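Long-range contacts in fiber (Human adenovirus 35, PDB 2QLK), which forms the trimeric head of the adenovirus fibre, which carries binding sites for CD46 and attaches the virus to its host cell: residues K78-Q83 against W183-S188; H144-Y149 against P159-I164; P125-Y130 against V175-Q180. All coordinates share one frame; numbering follows the deposited sequence.

Overall arrangement
Contacts 1 and 2 lie in one four-stranded antiparallel sheet: contact 1 joins one outermost strand within the chain, 79-88, to 177-186, and contact 2 pairs 157-166 with the other outermost strand, 142-150. They meet at the neighbouring middle strands, where Asn184 N lies 2.8 Å from Asn161 O. Both are backbone ladders with an apolar inner face; the outer face of contact 1 is polar and largely exposed, whereas that of contact 2 meets neighbouring subunits. Contact 3 uses the start of strand 177-186, about 26 Å from contact 1 centre to centre. It is buried, and a loop packs there through proline, threonine and tyrosine without any backbone bonding between the segments.

Contact 1: K78-Q83 against W183-S188; sequences KTANIQ and WNLNAS
Ala80 and Leu185 form an antiparallel hydrogen-bonded pair, bound both ways: Ala80 N to Leu185 O at 3.0 Å and Leu185 N to Ala80 O at 2.9 Å. Ile82 and Trp183 repeat the pair of hydrogen bonds two residues along, and Ala187 N extends the ladder to Lys78 O with an almost straight bond (172°). From the Leu185 backbone the side chain leaves on the buried face. Leu185 CB rests against Ala80 CB at 4.1 Å. Set anti to the backbone N (chi1 166°), Leu185 CG lies 3.6 Å from Lys78 O; the Leu185 CD2 branch stays beside that same oxygen at 3.7 Å. Beyond the pair, Leu185 packs on Leu160 and Pro191. On the same face, Ile82 CG2 touches the benzo side of the Trp183 indole at CE3 (3.9 Å), and both residues touch Leu64 of the facing sheet. Thr79, Asn81, Asn184 and Asn186 occupy the other face, where Thr79 OG1 makes a weak bond to Leu185 O. A polar outer and an apolar inner face on a regular antiparallel ladder are typical of one layer of a beta sandwich, here the R sheet of the adenovirus knob.

Contact 2: H144-Y149 against P159-I164; sequences HGICYY and PLNISI
Ile146 and Tyr148 converge on Pro159 of the partner strand. Ile146 CG2 meets Pro159 CB at 4.0 Å, the two side chains lying side by side and pointing the same way; Tyr148 crosses the proline at a slant, bringing Tyr148 CE2 to 3.9 Å from Pro159 CB. Ile146 turns CG1 anti to its carbonyl carbon (chi1 -66°), and the following bend at chi2 brings CD1 to 3.4 Å from Asn161 OD1. The reverse face is apolar. Cys147 SG, set between its backbone N and carbonyl carbon (chi1 59°), touches Leu160 CB at 4.0 Å, while Leu160 CD1 reaches Tyr149 CB. Ile162 CG2 leans over the backbone of Gly145, 3.3 Å from Gly145 O. Paired backbone bonds join Gly145 with Ile162 and Cys147 with Leu160; the bond from Ile162 N to Gly145 O is straight (174°), although the donor stands above the carbonyl plane. Trp183 covers Cys147 and Ile162, whereas Ile146 packs on Tyr148 of a second subunit and Tyr148 on His144 of the third. The chemistry thus divides the hairpin: its backbone bonds fix the register, the cysteine-leucine-isoleucine face belongs to the sandwich interior, and the isoleucine-tyrosine face contributes to the trimer interface.

Contact 3: P125-Y130 against V175-Q180; sequences PSTTAY and VAYAIQ
Pro125 and Thr127 pack on Tyr177 at a classic beta bulge, in which Ala176 and Tyr177 both face Phe88 at the start of strand 177-186. The loop that supplies them lies between strands 106-107 and 142-150. Tyr177 holds CG anti to its carbonyl carbon (chi1 -54°), which sends the ring toward the loop. The CD1-CE1 side of the Tyr177 ring slots between the two loop residues, with Pro125 O and Thr127 CG2 on opposite sides of the ring plane. Tyr177 CD1 lies 3.5 Å from Pro125 O, and Tyr177 CE1 lies 3.8 Å from Thr127 CG2, the threonine and tyrosine side chains crossing at about a right angle. Thr127 CG2 also comes to 3.9 Å from Ala176 O, while Thr127 OG1 is hydrogen-bonded to Glu210. Farther along, the Pro125 ring packs beside the strand, with Pro125 CG 4.0 Å from Ala178 O and Pro125 CD 4.3 Å from Ile179 CD1. The loop's own turn is held by Ser126, whose OG accepts a nearly straight bond from Ala129 N (2.8 Å, 174°) in an ST motif, and whose O accepts from Tyr130 N. Asn167 links the two segments: its ND2 bonds Pro125 O and Tyr130 O, and its OD1 accepts from Ala178 N. Beyond the contact, Ser126, Thr128 and Ala129 pack on Ile28 of a second subunit, and Tyr130 OH bonds Tyr61 OH there. A long connecting loop folded back over a strand end and reaching a neighbouring subunit is in keeping with the trimeric beta-sandwich fold of the adenovirus fibre knob.

Contact 1: K78-Q83 against W183-S188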
ATOM      1  N   LYS A  78      19.959  -4.225  18.715  1.00 40.48           N
ATOM      2  CA  LYS A  78      19.994  -3.829  17.314  1.00 40.88           C
ATOM      3  C   LYS A  78      19.233  -4.792  16.400  1.00 39.13           C
ATOM      4  O   LYS A  78      18.910  -4.458  15.257  1.00 39.05           O
ATOM      5  CB  LYS A  78      21.445  -3.717  16.844  1.00 78.12           C
ATOM      6  CG  LYS A  78      22.277  -4.956  17.135  1.00 81.96           C
ATOM      7  CD  LYS A  78      23.612  -4.929  16.397  1.00 85.69           C
ATOM      8  CE  LYS A  78      23.430  -5.117  14.891  1.00 86.21           C
ATOM      9  NZ  LYS A  78      24.723  -5.108  14.150  1.00 88.08           N
ATOM     10  N   THR A  79      18.944  -5.985  16.905  1.00 37.17           N
ATOM     11  CA  THR A  79      18.241  -6.981  16.120  1.00 35.20           C
ATOM     12  C   THR A  79      17.057  -7.558  16.894  1.00 32.83           C
ATOM     13  O   THR A  79      17.106  -7.712  18.107  1.00 29.37           O
ATOM     14  CB  THR A  79      19.191  -8.123  15.733  1.00 74.44           C
ATOM     15  OG1 THR A  79      18.558  -8.960  14.761  1.00 78.38           O
ATOM     16  CG2 THR A  79      19.554  -8.956  16.963  1.00 74.74           C
ATOM     17  N   ALA A  80      15.975  -7.869  16.189  1.00 29.93           N
ATOM     18  CA  ALA A  80      14.809  -8.436  16.868  1.00 27.61           C
ATOM     19  C   ALA A  80      13.870  -9.050  15.849  1.00 28.13           C
ATOM     20  O   ALA A  80      13.872  -8.679  14.678  1.00 26.19           O
ATOM     21  CB  ALA A  80      14.090  -7.361  17.657  1.00 23.18           C
ATOM     22  N   ASN A  81      13.064  -9.990  16.300  1.00 32.11           N
ATOM     23  CA  ASN A  81      12.135 -10.659  15.419  1.00 35.21           C
ATOM     24  C   ASN A  81      10.886 -10.971  16.224  1.00 35.46           C
ATOM     25  O   ASN A  81      10.956 -11.426  17.371  1.00 37.12           O
ATOM     26  CB  ASN A  81      12.741 -11.951  14.885  1.00 57.77           C
ATOM     27  CG  ASN A  81      11.803 -12.685  13.959  1.00 63.12           C
ATOM     28  OD1 ASN A  81      11.648 -12.319  12.790  1.00 66.00           O
ATOM     29  ND2 ASN A  81      11.150 -13.719  14.480  1.00 64.54           N
ATOM     30  N   ILE A  82       9.744 -10.691  15.625  1.00 22.97           N
ATOM     31  CA  ILE A  82       8.472 -10.927  16.247  1.00 20.51           C
ATOM     32  C   ILE A  82       7.667 -11.672  15.210  1.00 20.59           C
ATOM     33  O   ILE A  82       7.647 -11.288  14.034  1.00 17.69           O
ATOM     34  CB  ILE A  82       7.799  -9.622  16.580  1.00 32.50           C
ATOM     35  CG1 ILE A  82       8.633  -8.900  17.653  1.00 31.49           C
ATOM     36  CG2 ILE A  82       6.330  -9.877  16.961  1.00 31.47           C
ATOM     37  CD1 ILE A  82       8.145  -7.507  18.003  1.00 34.03           C
ATOM     38  N   GLN A  83       7.033 -12.753  15.634  1.00 27.53           N
ATOM     39  CA  GLN A  83       6.225 -13.559  14.737  1.00 27.23           C
ATOM     40  C   GLN A  83       4.862 -13.809  15.350  1.00 27.73           C
ATOM     41  O   GLN A  83       4.742 -14.081  16.538  1.00 29.78           O
ATOM     42  CB  GLN A  83       6.909 -14.897  14.471  1.00 31.87           C
ATOM     43  CG  GLN A  83       6.192 -15.727  13.412  1.00 36.26           C
ATOM     44  CD  GLN A  83       6.820 -17.096  13.215  1.00 40.40           C
ATOM     45  OE1 GLN A  83       6.580 -18.018  13.997  1.00 41.28           O
ATOM     46  NE2 GLN A  83       7.640 -17.230  12.164  1.00 40.33           N
ATOM     47  N   TRP A 183       7.755  -9.396  11.869  1.00 22.80           N
ATOM     48  CA  TRP A 183       8.455  -8.107  11.823  1.00 23.16           C
ATOM     49  C   TRP A 183       9.904  -8.364  12.218  1.00 25.75           C
ATOM     50  O   TRP A 183      10.177  -9.089  13.170  1.00 26.79           O
ATOM     51  CB  TRP A 183       7.888  -7.113  12.826  1.00 18.41           C
ATOM     52  CG  TRP A 183       6.506  -6.637  12.522  1.00 19.33           C
ATOM     53  CD1 TRP A 183       6.161  -5.487  11.892  1.00 20.35           C
ATOM     54  CD2 TRP A 183       5.285  -7.291  12.876  1.00 21.42           C
ATOM     55  NE1 TRP A 183       4.781  -5.363  11.834  1.00 23.91           N
ATOM     56  CE2 TRP A 183       4.220  -6.458  12.434  1.00 20.87           C
ATOM     57  CE3 TRP A 183       4.981  -8.503  13.529  1.00 18.17           C
ATOM     58  CZ2 TRP A 183       2.870  -6.796  12.626  1.00 23.95           C
ATOM     59  CZ3 TRP A 183       3.641  -8.834  13.723  1.00 19.05           C
ATOM     60  CH2 TRP A 183       2.600  -7.982  13.271  1.00 22.28           C
ATOM     61  N   ASN A 184      10.825  -7.737  11.509  1.00 22.58           N
ATOM     62  CA  ASN A 184      12.225  -7.926  11.775  1.00 24.58           C
ATOM     63  C   ASN A 184      12.952  -6.587  11.848  1.00 24.47           C
ATOM     64  O   ASN A 184      12.869  -5.750  10.941  1.00 21.86           O
ATOM     65  CB  ASN A 184      12.843  -8.780  10.678  1.00 35.56           C
ATOM     66  CG  ASN A 184      14.314  -9.055  10.919  1.00 41.94           C
ATOM     67  OD1 ASN A 184      14.678  -9.901  11.750  1.00 44.29           O
ATOM     68  ND2 ASN A 184      15.172  -8.332  10.210  1.00 43.08           N
ATOM     69  N   LEU A 185      13.663  -6.392  12.943  1.00 25.38           N
ATOM     70  CA  LEU A 185      14.453  -5.190  13.128  1.00 27.63           C
ATOM     71  C   LEU A 185      15.923  -5.585  12.906  1.00 29.77           C
ATOM     72  O   LEU A 185      16.432  -6.504  13.544  1.00 29.20           O
ATOM     73  CB  LEU A 185      14.303  -4.644  14.548  1.00 22.52           C
ATOM     74  CG  LEU A 185      15.412  -3.597  14.821  1.00 24.77           C
ATOM     75  CD1 LEU A 185      15.142  -2.281  14.038  1.00 24.99           C
ATOM     76  CD2 LEU A 185      15.515  -3.336  16.305  1.00 25.97           C
ATOM     77  N   ASN A 186      16.608  -4.888  12.017  1.00 30.68           N
ATOM     78  CA  ASN A 186      18.009  -5.190  11.776  1.00 35.16           C
ATOM     79  C   ASN A 186      18.730  -3.868  11.607  1.00 35.48           C
ATOM     80  O   ASN A 186      18.906  -3.403  10.492  1.00 36.07           O
ATOM     81  CB  ASN A 186      18.151  -6.066  10.526  1.00 63.69           C
ATOM     82  CG  ASN A 186      19.591  -6.408  10.213  1.00 67.38           C
ATOM     83  OD1 ASN A 186      20.352  -5.562   9.744  1.00 71.54           O
ATOM     84  ND2 ASN A 186      19.978  -7.648  10.480  1.00 66.86           N
ATOM     85  N   ALA A 187      19.145  -3.276  12.724  1.00 39.55           N
ATOM     86  CA  ALA A 187      19.813  -1.977  12.726  1.00 41.60           C
ATOM     87  C   ALA A 187      21.266  -1.993  13.192  1.00 43.03           C
ATOM     88  O   ALA A 187      21.715  -2.947  13.808  1.00 44.30           O
ATOM     89  CB  ALA A 187      19.018  -1.000  13.595  1.00 34.62           C
ATOM     90  N   SER A 188      21.986  -0.913  12.900  1.00 58.75           N
ATOM     91  CA  SER A 188      23.385  -0.769  13.286  1.00 61.17           C
ATOM     92  C   SER A 188      23.463  -0.367  14.747  1.00 62.37           C
ATOM     93  O   SER A 188      24.462  -0.623  15.420  1.00 63.39           O
ATOM     94  CB  SER A 188      24.047   0.313  12.451  1.00 54.64           C
ATOM     95  OG  SER A 188      23.768   0.115  11.085  1.00 57.92           O
TER
HETATM   96  O   HOH W   1      25.102  -2.850  11.640  1.00 50.87           O

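Contact 2: H144-Y149 against P159-I164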
ATOM      1  N   HIS A 144       5.873  -8.963   1.189  1.00 22.72           N
ATOM      2  CA  HIS A 144       7.009  -8.357   1.912  1.00 20.96           C
ATOM      3  C   HIS A 144       6.886  -6.859   1.799  1.00 20.13           C
ATOM      4  O   HIS A 144       6.559  -6.344   0.732  1.00 19.41           O
ATOM      5  CB  HIS A 144       8.353  -8.762   1.313  1.00 27.68           C
ATOM      6  CG  HIS A 144       8.559 -10.234   1.226  1.00 32.02           C
ATOM      7  ND1 HIS A 144       8.435 -10.932   0.041  1.00 32.43           N
ATOM      8  CD2 HIS A 144       8.880 -11.147   2.172  1.00 32.76           C
ATOM      9  CE1 HIS A 144       8.671 -12.212   0.265  1.00 31.87           C
ATOM     10  NE2 HIS A 144       8.941 -12.371   1.549  1.00 35.04           N
ATOM     11  N   GLY A 145       7.176  -6.163   2.890  1.00 18.70           N
ATOM     12  CA  GLY A 145       7.072  -4.736   2.905  1.00 17.60           C
ATOM     13  C   GLY A 145       7.896  -4.187   4.035  1.00 19.87           C
ATOM     14  O   GLY A 145       8.647  -4.918   4.709  1.00 18.79           O
ATOM     15  N   ILE A 146       7.753  -2.890   4.238  1.00 16.62           N
ATOM     16  CA  ILE A 146       8.482  -2.173   5.265  1.00 18.93           C
ATOM     17  C   ILE A 146       7.495  -1.355   6.079  1.00 19.38           C
ATOM     18  O   ILE A 146       6.606  -0.757   5.501  1.00 22.02           O
ATOM     19  CB  ILE A 146       9.453  -1.137   4.606  1.00 22.03           C
ATOM     20  CG1 ILE A 146      10.554  -1.859   3.823  1.00 23.21           C
ATOM     21  CG2 ILE A 146      10.002  -0.175   5.673  1.00 21.06           C
ATOM     22  CD1 ILE A 146      11.416  -2.748   4.670  1.00 28.89           C
ATOM     23  N   CYS A 147       7.632  -1.347   7.399  1.00 18.81           N
ATOM     24  CA  CYS A 147       6.831  -0.471   8.219  1.00 20.82           C
ATOM     25  C   CYS A 147       7.863   0.089   9.198  1.00 21.06           C
ATOM     26  O   CYS A 147       9.053  -0.254   9.114  1.00 20.86           O
ATOM     27  CB  CYS A 147       5.658  -1.166   8.930  1.00 17.30           C
ATOM     28  SG  CYS A 147       6.071  -2.486  10.005  1.00 21.34           S
ATOM     29  N   TYR A 148       7.423   0.927  10.120  1.00 19.22           N
ATOM     30  CA  TYR A 148       8.368   1.593  10.994  1.00 21.50           C
ATOM     31  C   TYR A 148       8.121   1.626  12.474  1.00 23.12           C
ATOM     32  O   TYR A 148       7.001   1.484  12.956  1.00 25.54           O
ATOM     33  CB  TYR A 148       8.542   3.054  10.532  1.00 19.17           C
ATOM     34  CG  TYR A 148       8.856   3.213   9.071  1.00 19.64           C
ATOM     35  CD1 TYR A 148       7.858   3.031   8.097  1.00 15.71           C
ATOM     36  CD2 TYR A 148      10.169   3.446   8.645  1.00 18.31           C
ATOM     37  CE1 TYR A 148       8.164   3.057   6.752  1.00 19.09           C
ATOM     38  CE2 TYR A 148      10.490   3.470   7.303  1.00 19.33           C
ATOM     39  CZ  TYR A 148       9.491   3.272   6.362  1.00 19.27           C
ATOM     40  OH  TYR A 148       9.801   3.275   5.027  1.00 25.75           O
ATOM     41  N   TYR A 149       9.210   1.846  13.197  1.00 24.32           N
ATOM     42  CA  TYR A 149       9.168   2.001  14.639  1.00 21.90           C
ATOM     43  C   TYR A 149       9.690   3.419  14.900  1.00 24.87           C
ATOM     44  O   TYR A 149      10.746   3.808  14.395  1.00 22.97           O
ATOM     45  CB  TYR A 149      10.099   1.017  15.348  1.00 26.78           C
ATOM     46  CG  TYR A 149      10.144   1.276  16.833  1.00 25.28           C
ATOM     47  CD1 TYR A 149       9.006   1.098  17.606  1.00 23.00           C
ATOM     48  CD2 TYR A 149      11.298   1.761  17.454  1.00 28.58           C
ATOM     49  CE1 TYR A 149       8.993   1.395  18.962  1.00 24.44           C
ATOM     50  CE2 TYR A 149      11.306   2.062  18.840  1.00 25.75           C
ATOM     51  CZ  TYR A 149      10.141   1.870  19.578  1.00 24.01           C
ATOM     52  OH  TYR A 149      10.098   2.116  20.939  1.00 26.61           O
ATOM     53  N   PRO A 159      13.279   1.432  10.208  1.00 24.72           N
ATOM     54  CA  PRO A 159      12.459   0.584   9.349  1.00 25.03           C
ATOM     55  C   PRO A 159      12.417  -0.848   9.888  1.00 24.49           C
ATOM     56  O   PRO A 159      13.380  -1.345  10.494  1.00 23.88           O
ATOM     57  CB  PRO A 159      13.162   0.680   7.983  1.00 27.82           C
ATOM     58  CG  PRO A 159      14.604   0.885   8.373  1.00 26.89           C
ATOM     59  CD  PRO A 159      14.493   1.881   9.502  1.00 26.81           C
ATOM     60  N   LEU A 160      11.278  -1.484   9.681  1.00 24.51           N
ATOM     61  CA  LEU A 160      11.051  -2.862  10.109  1.00 24.35           C
ATOM     62  C   LEU A 160      10.655  -3.611   8.861  1.00 23.71           C
ATOM     63  O   LEU A 160       9.799  -3.153   8.092  1.00 21.66           O
ATOM     64  CB  LEU A 160       9.912  -2.951  11.139  1.00 26.26           C
ATOM     65  CG  LEU A 160      10.104  -2.251  12.504  1.00 24.97           C
ATOM     66  CD1 LEU A 160       8.836  -2.426  13.396  1.00 22.89           C
ATOM     67  CD2 LEU A 160      11.321  -2.865  13.203  1.00 25.67           C
ATOM     68  N   ASN A 161      11.312  -4.738   8.623  1.00 22.09           N
ATOM     69  CA  ASN A 161      10.968  -5.530   7.461  1.00 22.34           C
ATOM     70  C   ASN A 161       9.769  -6.301   7.920  1.00 22.83           C
ATOM     71  O   ASN A 161       9.760  -6.810   9.039  1.00 21.42           O
ATOM     72  CB  ASN A 161      12.090  -6.497   7.120  1.00 43.00           C
ATOM     73  CG  ASN A 161      13.400  -5.790   6.886  1.00 49.30           C
ATOM     74  OD1 ASN A 161      13.565  -5.075   5.896  1.00 53.42           O
ATOM     75  ND2 ASN A 161      14.342  -5.966   7.806  1.00 49.58           N
ATOM     76  N   ILE A 162       8.736  -6.365   7.093  1.00 20.61           N
ATOM     77  CA  ILE A 162       7.573  -7.138   7.470  1.00 19.85           C
ATOM     78  C   ILE A 162       7.236  -8.121   6.374  1.00 19.38           C
ATOM     79  O   ILE A 162       7.289  -7.795   5.196  1.00 18.76           O
ATOM     80  CB  ILE A 162       6.316  -6.269   7.781  1.00 19.22           C
ATOM     81  CG1 ILE A 162       5.119  -7.210   7.985  1.00 19.41           C
ATOM     82  CG2 ILE A 162       6.021  -5.270   6.627  1.00 21.81           C
ATOM     83  CD1 ILE A 162       4.018  -6.603   8.758  1.00 24.37           C
ATOM     84  N   SER A 163       6.909  -9.337   6.783  1.00 22.75           N
ATOM     85  CA  SER A 163       6.549 -10.394   5.873  1.00 24.51           C
ATOM     86  C   SER A 163       5.253 -11.036   6.307  1.00 24.14           C
ATOM     87  O   SER A 163       5.018 -11.276   7.496  1.00 23.19           O
ATOM     88  CB  SER A 163       7.624 -11.477   5.844  1.00 31.79           C
ATOM     89  OG  SER A 163       8.755 -11.054   5.105  1.00 38.60           O
ATOM     90  N   ILE A 164       4.393 -11.288   5.338  1.00 17.06           N
ATOM     91  CA  ILE A 164       3.150 -11.950   5.640  1.00 18.27           C
ATOM     92  C   ILE A 164       3.152 -13.211   4.812  1.00 20.43           C
ATOM     93  O   ILE A 164       3.354 -13.172   3.605  1.00 21.50           O
ATOM     94  CB  ILE A 164       1.960 -11.085   5.270  1.00 24.87           C
ATOM     95  CG1 ILE A 164       2.068  -9.748   6.012  1.00 21.97           C
ATOM     96  CG2 ILE A 164       0.666 -11.855   5.573  1.00 20.68           C
ATOM     97  CD1 ILE A 164       0.873  -8.822   5.804  1.00 29.67           C
TER

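Contact 3: P125-Y130 against V175-Q180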
ATOM      1  N   PRO A 125      -7.505 -16.395   2.805  1.00 30.95           N
ATOM      2  CA  PRO A 125      -6.580 -16.422   1.670  1.00 31.81           C
ATOM      3  C   PRO A 125      -6.804 -17.640   0.785  1.00 32.38           C
ATOM      4  O   PRO A 125      -6.692 -18.795   1.245  1.00 33.35           O
ATOM      5  CB  PRO A 125      -5.203 -16.488   2.336  1.00 25.65           C
ATOM      6  CG  PRO A 125      -5.505 -17.169   3.655  1.00 22.59           C
ATOM      7  CD  PRO A 125      -6.765 -16.473   4.077  1.00 23.83           C
ATOM      8  N   SER A 126      -7.098 -17.381  -0.484  1.00 30.04           N
ATOM      9  CA  SER A 126      -7.307 -18.444  -1.459  1.00 30.55           C
ATOM     10  C   SER A 126      -6.240 -19.542  -1.410  1.00 31.44           C
ATOM     11  O   SER A 126      -5.035 -19.263  -1.547  1.00 30.16           O
ATOM     12  CB  SER A 126      -7.346 -17.843  -2.868  1.00 37.87           C
ATOM     13  OG  SER A 126      -7.022 -18.825  -3.843  1.00 41.09           O
ATOM     14  N   THR A 127      -6.675 -20.796  -1.229  1.00 30.46           N
ATOM     15  CA  THR A 127      -5.723 -21.908  -1.178  1.00 33.70           C
ATOM     16  C   THR A 127      -5.219 -22.235  -2.564  1.00 34.78           C
ATOM     17  O   THR A 127      -4.307 -23.043  -2.729  1.00 35.54           O
ATOM     18  CB  THR A 127      -6.330 -23.178  -0.565  1.00 41.07           C
ATOM     19  OG1 THR A 127      -7.608 -23.420  -1.153  1.00 42.01           O
ATOM     20  CG2 THR A 127      -6.483 -23.018   0.954  1.00 41.78           C
ATOM     21  N   THR A 128      -5.812 -21.579  -3.554  1.00 39.12           N
ATOM     22  CA  THR A 128      -5.429 -21.747  -4.946  1.00 39.85           C
ATOM     23  C   THR A 128      -4.282 -20.759  -5.213  1.00 38.92           C
ATOM     24  O   THR A 128      -3.185 -21.143  -5.643  1.00 39.19           O
ATOM     25  CB  THR A 128      -6.612 -21.409  -5.868  1.00 59.33           C
ATOM     26  OG1 THR A 128      -7.745 -22.195  -5.490  1.00 62.21           O
ATOM     27  CG2 THR A 128      -6.269 -21.697  -7.315  1.00 60.91           C
ATOM     28  N   ALA A 129      -4.548 -19.482  -4.946  1.00 35.54           N
ATOM     29  CA  ALA A 129      -3.538 -18.461  -5.134  1.00 33.75           C
ATOM     30  C   ALA A 129      -2.383 -18.765  -4.183  1.00 33.11           C
ATOM     31  O   ALA A 129      -1.219 -18.709  -4.585  1.00 33.33           O
ATOM     32  CB  ALA A 129      -4.119 -17.089  -4.848  1.00 28.61           C
ATOM     33  N   TYR A 130      -2.698 -19.132  -2.936  1.00 27.12           N
ATOM     34  CA  TYR A 130      -1.645 -19.423  -1.950  1.00 27.33           C
ATOM     35  C   TYR A 130      -1.783 -20.862  -1.448  1.00 29.72           C
ATOM     36  O   TYR A 130      -2.394 -21.124  -0.402  1.00 27.56           O
ATOM     37  CB  TYR A 130      -1.757 -18.425  -0.797  1.00 27.38           C
ATOM     38  CG  TYR A 130      -2.046 -17.023  -1.312  1.00 25.10           C
ATOM     39  CD1 TYR A 130      -1.122 -16.342  -2.112  1.00 24.16           C
ATOM     40  CD2 TYR A 130      -3.266 -16.404  -1.043  1.00 23.75           C
ATOM     41  CE1 TYR A 130      -1.412 -15.065  -2.642  1.00 21.65           C
ATOM     42  CE2 TYR A 130      -3.564 -15.156  -1.563  1.00 22.35           C
ATOM     43  CZ  TYR A 130      -2.636 -14.492  -2.363  1.00 23.51           C
ATOM     44  OH  TYR A 130      -2.980 -13.274  -2.881  1.00 23.06           O
ATOM     45  N   VAL A 175      -6.469 -27.277  10.260  1.00 46.99           N
ATOM     46  CA  VAL A 175      -6.134 -25.916   9.836  1.00 42.30           C
ATOM     47  C   VAL A 175      -6.508 -25.783   8.351  1.00 39.61           C
ATOM     48  O   VAL A 175      -5.903 -26.423   7.500  1.00 40.53           O
ATOM     49  CB  VAL A 175      -4.611 -25.634   9.968  1.00 40.63           C
ATOM     50  CG1 VAL A 175      -4.292 -24.251   9.432  1.00 39.51           C
ATOM     51  CG2 VAL A 175      -4.163 -25.762  11.409  1.00 40.27           C
ATOM     52  N   ALA A 176      -7.508 -24.970   8.041  1.00 40.71           N
ATOM     53  CA  ALA A 176      -7.929 -24.775   6.664  1.00 37.66           C
ATOM     54  C   ALA A 176      -7.217 -23.577   6.014  1.00 37.10           C
ATOM     55  O   ALA A 176      -7.102 -23.517   4.783  1.00 36.25           O
ATOM     56  CB  ALA A 176      -9.423 -24.550   6.615  1.00 32.73           C
ATOM     57  N   TYR A 177      -6.761 -22.627   6.839  1.00 38.51           N
ATOM     58  CA  TYR A 177      -6.078 -21.416   6.357  1.00 38.02           C
ATOM     59  C   TYR A 177      -5.057 -20.931   7.375  1.00 35.22           C
ATOM     60  O   TYR A 177      -5.153 -21.260   8.551  1.00 33.94           O
ATOM     61  CB  TYR A 177      -7.089 -20.300   6.128  1.00 42.50           C
ATOM     62  CG  TYR A 177      -8.213 -20.702   5.229  1.00 47.59           C
ATOM     63  CD1 TYR A 177      -8.040 -20.745   3.851  1.00 49.53           C
ATOM     64  CD2 TYR A 177      -9.447 -21.082   5.755  1.00 48.63           C
ATOM     65  CE1 TYR A 177      -9.067 -21.156   3.012  1.00 50.96           C
ATOM     66  CE2 TYR A 177     -10.482 -21.497   4.927  1.00 50.18           C
ATOM     67  CZ  TYR A 177     -10.283 -21.530   3.558  1.00 50.90           C
ATOM     68  OH  TYR A 177     -11.300 -21.928   2.727  1.00 52.55           O
ATOM     69  N   ALA A 178      -4.080 -20.149   6.919  1.00 31.68           N
ATOM     70  CA  ALA A 178      -3.062 -19.602   7.810  1.00 29.22           C
ATOM     71  C   ALA A 178      -2.575 -18.230   7.323  1.00 30.76           C
ATOM     72  O   ALA A 178      -2.456 -17.986   6.123  1.00 29.08           O
ATOM     73  CB  ALA A 178      -1.871 -20.568   7.927  1.00 18.97           C
ATOM     74  N   ILE A 179      -2.314 -17.347   8.281  1.00 29.91           N
ATOM     75  CA  ILE A 179      -1.798 -16.012   8.039  1.00 27.09           C
ATOM     76  C   ILE A 179      -0.761 -15.828   9.139  1.00 27.45           C
ATOM     77  O   ILE A 179      -1.092 -15.891  10.336  1.00 23.03           O
ATOM     78  CB  ILE A 179      -2.874 -14.937   8.208  1.00 27.27           C
ATOM     79  CG1 ILE A 179      -4.000 -15.168   7.203  1.00 27.91           C
ATOM     80  CG2 ILE A 179      -2.244 -13.539   8.023  1.00 24.73           C
ATOM     81  CD1 ILE A 179      -5.059 -14.068   7.209  1.00 29.45           C
ATOM     82  N   GLN A 180       0.488 -15.649   8.723  1.00 26.35           N
ATOM     83  CA  GLN A 180       1.600 -15.447   9.635  1.00 25.76           C
ATOM     84  C   GLN A 180       2.230 -14.077   9.400  1.00 25.74           C
ATOM     85  O   GLN A 180       2.571 -13.742   8.266  1.00 22.93           O
ATOM     86  CB  GLN A 180       2.677 -16.505   9.427  1.00 33.38           C
ATOM     87  CG  GLN A 180       3.799 -16.398  10.446  1.00 36.01           C
ATOM     88  CD  GLN A 180       4.899 -17.438  10.237  1.00 40.04           C
ATOM     89  OE1 GLN A 180       5.807 -17.255   9.422  1.00 40.88           O
ATOM     90  NE2 GLN A 180       4.816 -18.530  10.977  1.00 42.56           N
TER